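Local structure of SecB-like chaperone Rv1957 (Mycobacterium tuberculosis, 5MTW) at residues Y149-T152 and G153-L157. The protein acts as the SecB-like chaperone of a toxin-antitoxin-chaperone system, prevents aggregation of the antitoxin HigA1 and is required for neutralising the toxin HigB1. Sequence-based numbering, arbitrary orientation.
Sequences YDLT and GRLAL
D150 and R154, one helical turn apart, form a salt bridge along the last turns of helix 125-154. R154 NE lies 2.8 Å from D150 OD1, which it meets on the syn side and close to the guanidinium plane, while a weak, more bent second bond joins R154 NH2 to D150 OD2 at 3.3 Å. This inequality is consistent with the 50° between the carboxylate and guanidinium planes. The aspartate's chi1 of 170° sets CG beside the carbonyl carbon, on the side where R154 lies, and the arginine chain, extended from CG to NE, brings NE edge-on alongside OD1. This is the looser side of the contact: R154 is partly exposed, and its NH2 also forms a salt bridge with E146 of the second subunit, so the charged side lies at a subunit interface.

The sheet-facing side, by contrast, is buried and enclosed. L151 CG rests 4.1 Å from L155 CD1, and these branched apolar chains reach A104 of strand 99-114, A38 and V40 of strand 26-40 and L33 of the second subunit. L157 and T152 both pack on I80 of strand 69-82. T152 suits this buried place because its methyl is apolar while OG1 is hydrogen-bonded to V148 O and L160 N.

G153 N is bonded to Y149 O at 3.2 Å. Its own O accepts A156 N at 3.0 Å, and L157 N binds T152 O, also at 3.0 Å. A156 adopts positive phi (74°), turning the chain so that L157 points back at the helix. These two reverse bonds and the left-handed residue define a Schellman motif, which here ends the long helix lying against the four-stranded antiparallel sheet of the SecB-like fold.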
# COMPACT_ATOMS: atom_id res chain seq x y z
N TYR A 149 -1.49 -2.02 8.40
CA TYR A 149 -1.60 -3.30 7.75
C TYR A 149 -0.35 -3.49 6.87
O TYR A 149 0.24 -4.55 6.82
CB TYR A 149 -2.89 -3.37 6.90
CG TYR A 149 -2.94 -4.57 6.03
CD1 TYR A 149 -3.34 -5.81 6.51
CD2 TYR A 149 -2.61 -4.49 4.69
CE1 TYR A 149 -3.43 -6.88 5.68
CE2 TYR A 149 -2.69 -5.57 3.85
CZ TYR A 149 -3.09 -6.78 4.34
OH TYR A 149 -3.17 -7.90 3.49
N ASP A 150 0.04 -2.43 6.17
CA ASP A 150 1.19 -2.50 5.24
C ASP A 150 2.49 -2.71 6.02
O ASP A 150 3.31 -3.55 5.68
CB ASP A 150 1.24 -1.30 4.36
CG ASP A 150 2.54 -1.20 3.52
OD1 ASP A 150 3.54 -0.73 4.05
OD2 ASP A 150 2.61 -1.63 2.37
N LEU A 151 2.64 -1.92 7.10
CA LEU A 151 3.84 -2.00 7.90
C LEU A 151 4.04 -3.29 8.57
O LEU A 151 5.19 -3.88 8.57
CB LEU A 151 3.76 -0.87 8.93
CG LEU A 151 4.96 -0.52 9.78
CD1 LEU A 151 6.30 -0.28 9.03
CD2 LEU A 151 4.53 0.73 10.59
N THR A 152 3.00 -3.80 9.20
CA THR A 152 3.18 -5.04 9.87
C THR A 152 3.53 -6.13 8.92
O THR A 152 4.30 -6.98 9.26
CB THR A 152 1.97 -5.39 10.77
OG1 THR A 152 0.78 -5.34 10.00
CG2 THR A 152 1.87 -4.41 11.89
N GLY A 153 2.95 -6.11 7.69
CA GLY A 153 3.31 -7.08 6.64
C GLY A 153 4.81 -6.96 6.29
O GLY A 153 5.52 -7.93 6.11
N ARG A 154 5.28 -5.71 6.17
CA ARG A 154 6.65 -5.50 5.71
C ARG A 154 7.65 -6.01 6.80
O ARG A 154 8.76 -6.38 6.46
CB ARG A 154 6.89 -4.02 5.45
CG ARG A 154 6.28 -3.57 4.10
CD ARG A 154 6.60 -2.10 3.83
NE ARG A 154 5.83 -1.62 2.73
CZ ARG A 154 6.14 -1.75 1.45
NH1 ARG A 154 7.19 -2.39 1.08
NH2 ARG A 154 5.31 -1.28 0.50
N LEU A 155 7.29 -5.81 8.07
CA LEU A 155 8.14 -6.29 9.18
C LEU A 155 8.04 -7.83 9.37
O LEU A 155 8.72 -8.36 10.17
CB LEU A 155 7.73 -5.65 10.51
CG LEU A 155 7.82 -4.16 10.49
CD1 LEU A 155 7.11 -3.43 11.69
CD2 LEU A 155 9.30 -3.69 10.41
N ALA A 156 7.16 -8.49 8.60
CA ALA A 156 7.00 -9.92 8.62
C ALA A 156 6.28 -10.39 9.88
O ALA A 156 6.41 -11.53 10.27
CB ALA A 156 8.35 -10.67 8.44
N LEU A 157 5.47 -9.48 10.45
CA LEU A 157 4.63 -9.79 11.56
C LEU A 157 3.30 -10.34 11.00
O LEU A 157 2.96 -10.06 9.86
CB LEU A 157 4.37 -8.57 12.42
CG LEU A 157 5.64 -7.95 12.97
CD1 LEU A 157 5.36 -6.68 13.73
CD2 LEU A 157 6.32 -8.96 13.88